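Local coordinates for protein methylglyoxal reductase (NADPH-dependent) (Candida albicans SC5314, PDB 6KWS) that probably reduces methylglyoxal at its carbonyl group, using NADPH as the electron donor, at residues A[125-130]-A[141-146]; A[191-196]-A[258-263]; A[262-267]-A[305-310]; A[151-156]-A[168-173]. The protein carries 1 engineered substitution. All coordinates share one frame; numbering follows the deposited sequence.

Contact 1 (A[125-130]-A[141-146])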
loop_
_atom_site.group_PDB
_atom_site.type_symbol
_atom_site.label_atom_id
_atom_site.label_comp_id
_atom_site.label_asym_id
_atom_site.label_seq_id
_atom_site.Cartn_x
_atom_site.Cartn_y
_atom_site.Cartn_z
ATOM N N SER A 125 -0.609 -1.472 6.210
ATOM C CA SER A 125 -1.853 -2.206 6.332
ATOM C C SER A 125 -2.756 -1.795 5.171
ATOM O O SER A 125 -2.286 -1.699 4.031
ATOM C CB SER A 125 -2.479 -1.962 7.711
ATOM O OG SER A 125 -3.561 -2.850 7.924
ATOM N N SER A 126 -4.029 -1.519 5.439
ATOM C CA SER A 126 -4.965 -1.244 4.366
ATOM C C SER A 126 -6.223 -0.635 4.956
ATOM O O SER A 126 -6.617 -0.965 6.078
ATOM C CB SER A 126 -5.326 -2.512 3.576
ATOM O OG SER A 126 -6.517 -2.314 2.821
ATOM N N TYR A 127 -6.845 0.258 4.178
ATOM C CA TYR A 127 -8.189 0.712 4.501
ATOM C C TYR A 127 -9.114 -0.476 4.760
ATOM O O TYR A 127 -10.070 -0.369 5.538
ATOM C CB TYR A 127 -8.714 1.582 3.348
ATOM C CG TYR A 127 -10.110 2.139 3.545
ATOM C CD1 TYR A 127 -10.410 2.946 4.646
ATOM C CD2 TYR A 127 -11.125 1.859 2.639
ATOM C CE1 TYR A 127 -11.682 3.455 4.836
ATOM C CE2 TYR A 127 -12.408 2.371 2.813
ATOM C CZ TYR A 127 -12.677 3.167 3.908
ATOM O OH TYR A 127 -13.944 3.675 4.091
ATOM N N ALA A 128 -8.845 -1.613 4.121
ATOM C CA ALA A 128 -9.660 -2.793 4.343
ATOM C C ALA A 128 -9.645 -3.249 5.794
ATOM O O ALA A 128 -10.563 -3.958 6.211
ATOM C CB ALA A 128 -9.191 -3.936 3.443
ATOM N N ALA A 129 -8.618 -2.903 6.569
ATOM C CA ALA A 129 -8.648 -3.233 7.987
ATOM C C ALA A 129 -9.437 -2.214 8.793
ATOM O O ALA A 129 -9.722 -2.454 9.973
ATOM C CB ALA A 129 -7.229 -3.350 8.548
ATOM N N ILE A 130 -9.811 -1.096 8.183
ATOM C CA ILE A 130 -10.561 -0.061 8.871
ATOM C C ILE A 130 -12.067 -0.195 8.650
ATOM O O ILE A 130 -12.850 0.005 9.579
ATOM C CB ILE A 130 -10.059 1.328 8.437
ATOM C CG1 ILE A 130 -8.595 1.516 8.848
ATOM C CG2 ILE A 130 -10.921 2.373 9.069
ATOM C CD1 ILE A 130 -8.094 2.960 8.749
ATOM N N ALA A 141 -22.666 7.149 7.213
ATOM C CA ALA A 141 -21.586 6.751 8.097
ATOM C C ALA A 141 -20.361 7.667 7.962
ATOM O O ALA A 141 -20.060 8.195 6.885
ATOM C CB ALA A 141 -21.199 5.301 7.809
ATOM N N ILE A 142 -19.655 7.856 9.086
ATOM C CA ILE A 142 -18.314 8.439 9.119
ATOM C C ILE A 142 -17.312 7.362 9.517
ATOM O O ILE A 142 -17.556 6.606 10.465
ATOM C CB ILE A 142 -18.223 9.605 10.107
ATOM C CG1 ILE A 142 -19.151 10.738 9.698
ATOM C CG2 ILE A 142 -16.809 10.107 10.146
ATOM C CD1 ILE A 142 -19.085 11.910 10.645
ATOM N N ILE A 143 -16.181 7.290 8.808
ATOM C CA ILE A 143 -15.156 6.282 9.075
ATOM C C ILE A 143 -13.823 6.960 9.361
ATOM O O ILE A 143 -13.351 7.774 8.555
ATOM C CB ILE A 143 -15.003 5.298 7.915
ATOM C CG1 ILE A 143 -16.323 4.576 7.661
ATOM C CG2 ILE A 143 -13.895 4.318 8.239
ATOM C CD1 ILE A 143 -16.233 3.497 6.583
ATOM N N THR A 144 -13.203 6.586 10.491
ATOM C CA THR A 144 -11.981 7.192 11.028
ATOM C C THR A 144 -10.959 6.107 11.358
ATOM O O THR A 144 -11.222 4.908 11.235
ATOM C CB THR A 144 -12.260 8.011 12.299
ATOM O OG1 THR A 144 -12.563 7.109 13.376
ATOM C CG2 THR A 144 -13.426 8.997 12.076
ATOM N N GLU A 145 -9.791 6.545 11.830
ATOM C CA GLU A 145 -8.719 5.624 12.185
ATOM C C GLU A 145 -9.105 4.667 13.318
ATOM O O GLU A 145 -8.447 3.631 13.495
ATOM C CB GLU A 145 -7.474 6.424 12.568
ATOM C CG GLU A 145 -6.964 7.377 11.488
ATOM C CD GLU A 145 -7.625 8.766 11.493
ATOM O OE1 GLU A 145 -7.157 9.653 10.724
ATOM O OE2 GLU A 145 -8.604 8.973 12.253
ATOM N N LYS A 146 -10.154 4.977 14.089
ATOM C CA LYS A 146 -10.547 4.084 15.171
ATOM C C LYS A 146 -11.421 2.938 14.710
ATOM O O LYS A 146 -11.505 1.934 15.416
ATOM C CB LYS A 146 -11.290 4.852 16.258
ATOM C CG LYS A 146 -10.719 6.216 16.480
ATOM C CD LYS A 146 -10.418 6.485 17.918
ATOM C CE LYS A 146 -10.009 7.933 18.072
ATOM N NZ LYS A 146 -9.701 8.310 19.471
#
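The N-H of Ile130 donates to Tyr127 O, N to O 2.8 Å, and this single turn carries both of the side chains that reach across to Ile143. Just upstream, Ser126 OG accepts from Ala128 N at 2.8 Å in an ST turn just after strand 120-124. Tyr127 has CG anti to its backbone N (chi1 -180°), and the ring beyond it crosses the Ile143 side chain at about a right angle. Its hydroxyl end makes the closest approach, Tyr127 OH to Ile143 CD1 at 3.4 Å, while Tyr127 CE1 lies 4.2 Å from Ile143 CG2. The same OH is hydrogen-bonded to Glu136, a residue of the short helix that joins the two segments, so its polar side is satisfied although the phenol tip is packed against a methyl group. This is the loop after the fifth strand of the Rossmann sheet. It lies near the cofactor site: the side chains of Tyr127 and the NADPH-binding residue Lys168 are about 8 Å apart. The CB of Ile130 points toward the opposing segment, and its CG2 branch does most of the touching, 3.6 Å from Ile143 CG2 and 3.3 Å from Thr144 O. Further along, Ile130 CD1 comes to 4.4 Å from Glu145 CA. The side chains of Thr144 and Glu145 start away from the loop; Thr144 OG1 accepts from Lys146 N in a second ST turn, and Glu145 OE1 is hydrogen-bonded to Ser312.

Contact 2 (A[191-196]-A[258-263])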
loop_
_atom_site.group_PDB
_atom_site.type_symbol
_atom_site.label_atom_id
_atom_site.label_comp_id
_atom_site.label_asym_id
_atom_site.label_seq_id
_atom_site.Cartn_x
_atom_site.Cartn_y
_atom_site.Cartn_z
ATOM N N THR A 191 1.188 2.382 11.582
ATOM C CA THR A 191 0.462 1.631 10.580
ATOM C C THR A 191 0.009 2.611 9.506
ATOM O O THR A 191 -0.458 3.709 9.827
ATOM C CB THR A 191 -0.701 0.903 11.269
ATOM O OG1 THR A 191 -0.314 -0.443 11.567
ATOM C CG2 THR A 191 -1.873 0.871 10.442
ATOM N N ILE A 192 0.203 2.242 8.240
ATOM C CA ILE A 192 -0.233 3.023 7.086
ATOM C C ILE A 192 -1.361 2.255 6.404
ATOM O O ILE A 192 -1.127 1.172 5.855
ATOM C CB ILE A 192 0.931 3.257 6.116
ATOM C CG1 ILE A 192 2.121 3.865 6.858
ATOM C CG2 ILE A 192 0.507 4.158 4.969
ATOM C CD1 ILE A 192 1.894 5.319 7.246
ATOM N N ASN A 193 -2.588 2.788 6.422
ATOM C CA ASN A 193 -3.745 2.098 5.837
ATOM C C ASN A 193 -4.255 2.834 4.612
ATOM O O ASN A 193 -5.189 3.646 4.721
ATOM C CB ASN A 193 -4.885 1.953 6.839
ATOM C CG ASN A 193 -4.430 1.413 8.136
ATOM O OD1 ASN A 193 -4.619 0.238 8.438
ATOM N ND2 ASN A 193 -3.833 2.275 8.936
ATOM N N PRO A 194 -3.718 2.560 3.429
ATOM C CA PRO A 194 -4.205 3.229 2.224
ATOM C C PRO A 194 -5.449 2.559 1.661
ATOM O O PRO A 194 -5.669 1.354 1.822
ATOM C CB PRO A 194 -3.022 3.085 1.265
ATOM C CG PRO A 194 -2.398 1.808 1.672
ATOM C CD PRO A 194 -2.609 1.633 3.135
ATOM N N SER A 195 -6.274 3.364 0.988
ATOM C CA SER A 195 -7.344 2.802 0.163
ATOM C C SER A 195 -6.744 2.248 -1.125
ATOM O O SER A 195 -5.581 1.822 -1.117
ATOM C CB SER A 195 -8.425 3.840 -0.139
ATOM O OG SER A 195 -7.941 5.149 0.050
ATOM N N PHE A 196 -7.507 2.228 -2.225
ATOM C CA PHE A 196 -6.927 1.796 -3.494
ATOM C C PHE A 196 -5.779 2.715 -3.888
ATOM O O PHE A 196 -5.930 3.937 -3.930
ATOM C CB PHE A 196 -7.971 1.777 -4.606
ATOM C CG PHE A 196 -9.040 0.766 -4.407
ATOM C CD1 PHE A 196 -8.774 -0.591 -4.579
ATOM C CD2 PHE A 196 -10.335 1.169 -4.060
ATOM C CE1 PHE A 196 -9.779 -1.534 -4.390
ATOM C CE2 PHE A 196 -11.347 0.231 -3.872
ATOM C CZ PHE A 196 -11.065 -1.118 -4.034
ATOM N N ASN A 258 2.511 4.555 17.609
ATOM C CA ASN A 258 1.296 3.845 18.008
ATOM C C ASN A 258 0.052 4.456 17.376
ATOM O O ASN A 258 -1.031 4.424 17.962
ATOM C CB ASN A 258 1.167 3.768 19.538
ATOM C CG ASN A 258 2.229 2.855 20.153
ATOM O OD1 ASN A 258 2.162 1.620 20.017
ATOM N ND2 ASN A 258 3.256 3.460 20.770
ATOM N N GLN A 259 0.204 5.008 16.176
ATOM C CA GLN A 259 -0.908 5.524 15.399
ATOM C C GLN A 259 -1.219 4.591 14.235
ATOM O O GLN A 259 -0.325 3.931 13.690
ATOM C CB GLN A 259 -0.620 6.931 14.860
ATOM C CG GLN A 259 -0.445 7.994 15.936
ATOM C CD GLN A 259 -1.559 7.985 16.969
ATOM O OE1 GLN A 259 -2.738 7.938 16.640
ATOM N NE2 GLN A 259 -1.175 7.989 18.235
ATOM N N ARG A 260 -2.507 4.530 13.881
ATOM C CA ARG A 260 -2.967 4.003 12.600
ATOM C C ARG A 260 -3.266 5.187 11.696
ATOM O O ARG A 260 -4.145 5.994 12.009
ATOM C CB ARG A 260 -4.231 3.174 12.743
ATOM C CG ARG A 260 -4.134 1.969 13.611
ATOM C CD ARG A 260 -5.543 1.450 13.748
ATOM N NE ARG A 260 -5.878 0.449 12.742
ATOM C CZ ARG A 260 -7.114 0.234 12.298
ATOM N NH1 ARG A 260 -8.124 0.972 12.758
ATOM N NH2 ARG A 260 -7.338 -0.716 11.390
ATOM N N ILE A 261 -2.554 5.298 10.585
ATOM C CA ILE A 261 -2.677 6.465 9.731
ATOM C C ILE A 261 -3.471 6.065 8.495
ATOM O O ILE A 261 -3.045 5.207 7.711
ATOM C CB ILE A 261 -1.305 7.058 9.385
ATOM C CG1 ILE A 261 -0.666 7.637 10.643
ATOM C CG2 ILE A 261 -1.458 8.218 8.485
ATOM C CD1 ILE A 261 0.730 7.173 10.885
ATOM N N LEU A 262 -4.636 6.675 8.335
ATOM C CA LEU A 262 -5.471 6.424 7.169
ATOM C C LEU A 262 -4.948 7.243 5.984
ATOM O O LEU A 262 -4.737 8.461 6.098
ATOM C CB LEU A 262 -6.919 6.769 7.506
ATOM C CG LEU A 262 -8.078 6.004 6.882
ATOM C CD1 LEU A 262 -9.417 6.421 7.541
ATOM C CD2 LEU A 262 -8.102 6.267 5.392
ATOM N N LEU A 263 -4.717 6.584 4.852
ATOM C CA LEU A 263 -4.250 7.273 3.657
ATOM C C LEU A 263 -5.337 7.193 2.608
ATOM O O LEU A 263 -5.545 6.147 1.978
ATOM C CB LEU A 263 -2.927 6.721 3.147
ATOM C CG LEU A 263 -2.007 7.828 3.655
ATOM C CD1 LEU A 263 -1.549 7.529 5.081
ATOM C CD2 LEU A 263 -0.878 8.195 2.728
#
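The Asn193 amide and the Arg260 guanidinium cross with their planes 74° apart, so the two flat groups are not stacked on each other. The guanidinium instead makes a cation-pi contact with Trp148, and its N-H groups serve several acceptors: NE forms a salt bridge with Glu172, and NH1 donates to the backbone oxygens of Glu145 and Asp147. A bend at chi3 (92°) carries NE out of line with the rest of the chain. Nearer the backbone, Arg260 runs side by side with Thr191, the two pointing the same way, with Thr191 CG2 4.0 Å from Arg260 CB. The other face of the sheet is apolar. There Ile192 CG2 meets Leu263 CD1 at 4.0 Å, Ile192 CD1 lies 4.2 Å from Ile261 CB, and Pro194 CB sits 4.1 Å from Leu263 CB; helix 240-252 packs on Ile192, Pro194 and Leu263, and helix 310-316 on Ile261. Five backbone hydrogen bonds join the segments, from Thr191 N to Gln259 O at one end to Ser195 N to Leu263 O at the other; between them Ile261 N binds Thr191 O at 2.7 Å and Asn193 N binds Ile261 O at 2.8 Å. The strand axes make an angle of 24°. Such in-register parallel pairing joins strands 188-194 and 260-269, sixth and seventh across the Rossmann sheet of this NAD(P)-dependent extended short-chain dehydrogenase.

Contact 3 (A[262-267]-A[305-310])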
loop_
_atom_site.group_PDB
_atom_site.type_symbol
_atom_site.label_atom_id
_atom_site.label_comp_id
_atom_site.label_asym_id
_atom_site.label_seq_id
_atom_site.Cartn_x
_atom_site.Cartn_y
_atom_site.Cartn_z
ATOM N N LEU A 262 -4.636 6.675 8.335
ATOM C CA LEU A 262 -5.471 6.424 7.169
ATOM C C LEU A 262 -4.948 7.243 5.984
ATOM O O LEU A 262 -4.737 8.461 6.098
ATOM C CB LEU A 262 -6.919 6.769 7.506
ATOM C CG LEU A 262 -8.078 6.004 6.882
ATOM C CD1 LEU A 262 -9.417 6.421 7.541
ATOM C CD2 LEU A 262 -8.102 6.267 5.392
ATOM N N LEU A 263 -4.717 6.584 4.852
ATOM C CA LEU A 263 -4.250 7.273 3.657
ATOM C C LEU A 263 -5.337 7.193 2.608
ATOM O O LEU A 263 -5.545 6.147 1.978
ATOM C CB LEU A 263 -2.927 6.721 3.147
ATOM C CG LEU A 263 -2.007 7.828 3.655
ATOM C CD1 LEU A 263 -1.549 7.529 5.081
ATOM C CD2 LEU A 263 -0.878 8.195 2.728
ATOM N N ASN A 264 -6.038 8.314 2.444
ATOM C CA ASN A 264 -7.090 8.425 1.452
ATOM C C ASN A 264 -7.190 9.872 0.998
ATOM O O ASN A 264 -7.318 10.787 1.815
ATOM C CB ASN A 264 -8.431 7.944 1.999
ATOM C CG ASN A 264 -9.519 7.960 0.935
ATOM O OD1 ASN A 264 -9.628 7.038 0.142
ATOM N ND2 ASN A 264 -10.311 9.016 0.907
ATOM N N SER A 265 -7.129 10.062 -0.310
ATOM C CA SER A 265 -7.275 11.357 -0.933
ATOM C C SER A 265 -8.708 11.688 -1.352
ATOM O O SER A 265 -9.037 12.865 -1.518
ATOM C CB SER A 265 -6.375 11.410 -2.162
ATOM O OG SER A 265 -6.274 12.732 -2.654
ATOM N N GLY A 266 -9.558 10.698 -1.573
ATOM C CA GLY A 266 -10.865 10.997 -2.101
ATOM C C GLY A 266 -11.552 9.739 -2.581
ATOM O O GLY A 266 -11.118 8.621 -2.304
ATOM N N ARG A 267 -12.633 9.953 -3.310
ATOM C CA ARG A 267 -13.502 8.878 -3.751
ATOM C C ARG A 267 -13.496 8.824 -5.272
ATOM O O ARG A 267 -13.251 9.831 -5.946
ATOM C CB ARG A 267 -14.925 9.090 -3.217
ATOM C CG ARG A 267 -15.032 9.006 -1.718
ATOM C CD ARG A 267 -14.594 7.637 -1.218
ATOM N NE ARG A 267 -15.321 7.236 -0.011
ATOM C CZ ARG A 267 -15.410 5.981 0.434
ATOM N NH1 ARG A 267 -14.821 4.988 -0.228
ATOM N NH2 ARG A 267 -16.100 5.714 1.542
ATOM N N ALA A 305 -19.827 5.808 2.557
ATOM C CA ALA A 305 -19.520 6.555 3.764
ATOM C C ALA A 305 -18.541 7.685 3.461
ATOM O O ALA A 305 -17.887 7.726 2.417
ATOM C CB ALA A 305 -18.927 5.647 4.837
ATOM N N THR A 306 -18.447 8.607 4.402
ATOM C CA THR A 306 -17.430 9.641 4.392
ATOM C C THR A 306 -16.229 9.155 5.182
ATOM O O THR A 306 -16.367 8.741 6.340
ATOM C CB THR A 306 -17.972 10.929 5.007
ATOM O OG1 THR A 306 -19.114 11.356 4.259
ATOM C CG2 THR A 306 -16.920 12.002 4.985
ATOM N N ILE A 307 -15.062 9.191 4.551
ATOM C CA ILE A 307 -13.816 8.862 5.229
ATOM C C ILE A 307 -13.310 10.122 5.899
ATOM O O ILE A 307 -13.037 11.120 5.224
ATOM C CB ILE A 307 -12.772 8.308 4.255
ATOM C CG1 ILE A 307 -13.251 6.977 3.684
ATOM C CG2 ILE A 307 -11.435 8.160 4.950
ATOM C CD1 ILE A 307 -12.481 6.580 2.485
ATOM N N ASP A 308 -13.194 10.088 7.222
ATOM C CA ASP A 308 -12.748 11.253 7.984
ATOM C C ASP A 308 -11.315 11.015 8.442
ATOM O O ASP A 308 -11.077 10.488 9.532
ATOM C CB ASP A 308 -13.665 11.535 9.164
ATOM C CG ASP A 308 -13.231 12.752 9.947
ATOM O OD1 ASP A 308 -12.374 13.509 9.437
ATOM O OD2 ASP A 308 -13.753 12.956 11.067
ATOM N N ASP A 309 -10.357 11.436 7.611
ATOM C CA ASP A 309 -8.936 11.265 7.887
ATOM C C ASP A 309 -8.286 12.544 8.412
ATOM O O ASP A 309 -7.077 12.739 8.234
ATOM C CB ASP A 309 -8.203 10.744 6.642
ATOM C CG ASP A 309 -8.273 11.705 5.438
ATOM O OD1 ASP A 309 -9.308 12.376 5.237
ATOM O OD2 ASP A 309 -7.282 11.764 4.670
ATOM N N THR A 310 -9.059 13.396 9.100
ATOM C CA THR A 310 -8.531 14.661 9.612
ATOM C C THR A 310 -7.258 14.450 10.429
ATOM O O THR A 310 -6.223 15.066 10.154
ATOM C CB THR A 310 -9.596 15.378 10.446
ATOM O OG1 THR A 310 -10.857 15.275 9.782
ATOM C CG2 THR A 310 -9.268 16.841 10.586
#
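Ile307 is wedged among Leu262, Asn264 and Arg267 and forms the tightly packed part of this contact. Its two branches divide the work. CG1 is anti to the carbonyl carbon (chi1 -65°), and the terminal CD1 of this branch lies over the centre of the Arg267 guanidinium, 3.6 Å above the plane. The same methyl group is 3.6 Å from Asn264 CG, where the Ile307 and Asn264 side chains cross at about a right angle. The other branch, CG2, touches the forked end of Leu262, 3.7 Å from Leu262 CD1 and 3.9 Å from Leu262 CD2. Asp309 forms a second buried end, its CB 4.3 Å from Leu262 CB and its OD2 bridged to Arg313. The more open side lies at the partly exposed Arg267, which meets Ala305, and at Thr306, which points away from segment 262-267 and is exposed. At the edge of the guanidinium, Arg267 NH2 donates to Ala305 O at 2.8 Å, standing 44° above the plane of that carbonyl; NH1 forms a salt bridge with Glu136, so the flat group is held at its rim while a methyl covers one face. Strand 260-269 thereby meets the C-terminal part of the chain. Segment 305-310 is met on both sides of the classic beta bulge that Ser265 and Gly266 form opposite Trp237, by Leu262 and Asn264 before it and Arg267 after it; its strand 306-307 pairs in parallel with strand 142-143, and the segment leads straight into helix 310-316.

Contact 4 (A[151-156]-A[168-173])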
loop_
_atom_site.group_PDB
_atom_site.type_symbol
_atom_site.label_atom_id
_atom_site.label_comp_id
_atom_site.label_asym_id
_atom_site.label_seq_id
_atom_site.Cartn_x
_atom_site.Cartn_y
_atom_site.Cartn_z
ATOM N N ILE A 151 -15.351 -7.791 10.164
ATOM C CA ILE A 151 -15.617 -9.089 9.559
ATOM C C ILE A 151 -15.074 -10.193 10.462
ATOM O O ILE A 151 -14.002 -10.067 11.058
ATOM C CB ILE A 151 -15.025 -9.161 8.138
ATOM C CG1 ILE A 151 -15.343 -10.523 7.490
ATOM C CG2 ILE A 151 -13.526 -8.910 8.162
ATOM C CD1 ILE A 151 -15.008 -10.623 5.974
ATOM N N SER A 152 -15.830 -11.276 10.586
ATOM C CA SER A 152 -15.358 -12.427 11.340
ATOM C C SER A 152 -14.380 -13.290 10.535
ATOM O O SER A 152 -14.348 -13.285 9.298
ATOM C CB SER A 152 -16.525 -13.298 11.760
ATOM O OG SER A 152 -17.045 -13.958 10.632
ATOM N N TRP A 153 -13.583 -14.062 11.271
ATOM C CA TRP A 153 -12.773 -15.107 10.659
ATOM C C TRP A 153 -13.628 -16.019 9.802
ATOM O O TRP A 153 -13.231 -16.412 8.701
ATOM C CB TRP A 153 -12.070 -15.913 11.753
ATOM C CG TRP A 153 -11.029 -16.879 11.271
ATOM C CD1 TRP A 153 -11.227 -18.174 10.884
ATOM C CD2 TRP A 153 -9.618 -16.642 11.170
ATOM N NE1 TRP A 153 -10.028 -18.756 10.538
ATOM C CE2 TRP A 153 -9.025 -17.837 10.707
ATOM C CE3 TRP A 153 -8.798 -15.539 11.430
ATOM C CZ2 TRP A 153 -7.654 -17.952 10.481
ATOM C CZ3 TRP A 153 -7.432 -15.659 11.206
ATOM C CH2 TRP A 153 -6.877 -16.852 10.736
ATOM N N GLN A 154 -14.805 -16.381 10.294
ATOM C CA GLN A 154 -15.633 -17.307 9.541
ATOM C C GLN A 154 -16.074 -16.677 8.235
ATOM O O GLN A 154 -15.981 -17.302 7.173
ATOM C CB GLN A 154 -16.831 -17.749 10.382
ATOM C CG GLN A 154 -16.475 -18.704 11.530
ATOM C CD GLN A 154 -15.586 -18.064 12.598
ATOM O OE1 GLN A 154 -15.629 -16.849 12.828
ATOM N NE2 GLN A 154 -14.785 -18.885 13.264
ATOM N N ASP A 155 -16.504 -15.419 8.285
ATOM C CA ASP A 155 -16.940 -14.743 7.073
ATOM C C ASP A 155 -15.788 -14.448 6.124
ATOM O O ASP A 155 -16.011 -14.311 4.917
ATOM C CB ASP A 155 -17.681 -13.473 7.456
ATOM C CG ASP A 155 -19.081 -13.765 7.996
ATOM O OD1 ASP A 155 -19.429 -14.970 8.129
ATOM O OD2 ASP A 155 -19.835 -12.798 8.282
ATOM N N ALA A 156 -14.562 -14.373 6.632
ATOM C CA ALA A 156 -13.421 -14.123 5.767
ATOM C C ALA A 156 -13.112 -15.298 4.836
ATOM O O ALA A 156 -12.461 -15.086 3.811
ATOM C CB ALA A 156 -12.205 -13.774 6.620
ATOM N N LYS A 168 -6.151 -8.642 5.588
ATOM C CA LYS A 168 -5.561 -7.367 5.969
ATOM C C LYS A 168 -5.910 -7.025 7.413
ATOM O O LYS A 168 -5.027 -6.653 8.200
ATOM C CB LYS A 168 -5.994 -6.273 4.992
ATOM C CG LYS A 168 -5.381 -6.453 3.585
ATOM C CD LYS A 168 -3.883 -6.268 3.639
ATOM C CE LYS A 168 -3.219 -6.471 2.285
ATOM N NZ LYS A 168 -1.816 -5.923 2.297
ATOM N N LYS A 169 -7.174 -7.225 7.799
ATOM C CA LYS A 169 -7.603 -6.938 9.164
ATOM C C LYS A 169 -6.937 -7.872 10.176
ATOM O O LYS A 169 -6.482 -7.424 11.232
ATOM C CB LYS A 169 -9.131 -7.024 9.251
ATOM C CG LYS A 169 -9.742 -6.882 10.654
ATOM C CD LYS A 169 -9.890 -8.259 11.327
ATOM C CE LYS A 169 -10.678 -8.185 12.628
ATOM N NZ LYS A 169 -12.141 -8.206 12.359
ATOM N N PHE A 170 -6.869 -9.171 9.892
ATOM C CA PHE A 170 -6.283 -10.047 10.902
ATOM C C PHE A 170 -4.776 -9.878 10.984
ATOM O O PHE A 170 -4.217 -9.929 12.081
ATOM C CB PHE A 170 -6.693 -11.506 10.657
ATOM C CG PHE A 170 -8.141 -11.748 10.958
ATOM C CD1 PHE A 170 -8.608 -11.667 12.275
ATOM C CD2 PHE A 170 -9.056 -11.965 9.932
ATOM C CE1 PHE A 170 -9.955 -11.842 12.581
ATOM C CE2 PHE A 170 -10.418 -12.141 10.219
ATOM C CZ PHE A 170 -10.869 -12.077 11.555
ATOM N N ALA A 171 -4.110 -9.605 9.853
ATOM C CA ALA A 171 -2.681 -9.279 9.881
ATOM C C ALA A 171 -2.399 -8.077 10.770
ATOM O O ALA A 171 -1.455 -8.091 11.565
ATOM C CB ALA A 171 -2.155 -9.016 8.471
ATOM N N GLU A 172 -3.212 -7.017 10.653
ATOM C CA GLU A 172 -2.976 -5.841 11.485
ATOM C C GLU A 172 -3.390 -6.094 12.931
ATOM O O GLU A 172 -2.730 -5.611 13.865
ATOM C CB GLU A 172 -3.714 -4.620 10.929
ATOM C CG GLU A 172 -3.007 -3.296 11.289
ATOM C CD GLU A 172 -3.920 -2.071 11.251
ATOM O OE1 GLU A 172 -3.813 -1.221 12.162
ATOM O OE2 GLU A 172 -4.741 -1.946 10.313
ATOM N N LYS A 173 -4.500 -6.819 13.132
ATOM C CA LYS A 173 -4.901 -7.190 14.483
ATOM C C LYS A 173 -3.759 -7.919 15.175
ATOM O O LYS A 173 -3.487 -7.695 16.357
ATOM C CB LYS A 173 -6.164 -8.051 14.434
ATOM C CG LYS A 173 -6.997 -8.072 15.682
ATOM C CD LYS A 173 -6.763 -9.298 16.497
ATOM C CE LYS A 173 -7.808 -9.553 17.436
ATOM N NZ LYS A 173 -9.059 -9.464 16.819
#
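Trp153 has CG anti to its backbone N (chi1 -170°) and Phe170 has CG anti to its carbonyl carbon (chi1 -71°), settings that bring the two rings together in an edge-to-face pair. The edge of the indole points at the face of the phenyl ring, with six-membered-ring and phenyl centroids 5.0 Å apart and planes at 66°; Trp153 CE3 stands over the centre of the Phe170 ring, 3.7 Å above it. The opposite face of that ring is covered by CD of the adjacent Lys169, and at its edge Phe170 CE2 lies 4.3 Å from Ala156 CB. Helix 160-181, which supplies Phe170, is the family helix in which a Tyr-x-x-x-Lys sequence ends at the NADPH-binding Lys168. The short helix 153-156 facing it is N-capped by Ser152, whose OG accepts from Asp155 N at 2.8 Å. Phe170 CZ reaches the start of this helix, 3.4 Å from Trp153 N. Lys169, bent at chi2 and chi4, donates from NZ to Ile151 O at 2.9 Å and also to Asn149 O, so two backbone carbonyls share its ammonium group. Beyond the pair, Trp153 and Phe170 both touch helix 92-114.

From the N terminus, contact 1 comes first and closes the short excursion through helix 133-136 that follows strand 120-124. Contact 4 closes next, folding 151-156 back on helix 160-181, which leads into strand 188-194. Contact 2 then closes a long loop of about 60 residues that carries strands 196-198 and 234-239, setting 258-263 beside 191-196; contact 3 starts on the same strand, sharing Leu262 and Leu263, and returns the chain at 305-310. None nests in another. Glu172 ties three of them, reaching Ser125 of contact 1 and Arg260 of contact 2 from contact 4, while strands 142-143 and 306-307 pair to join contacts 1 and 3. Contacts 3 and 4 do not touch.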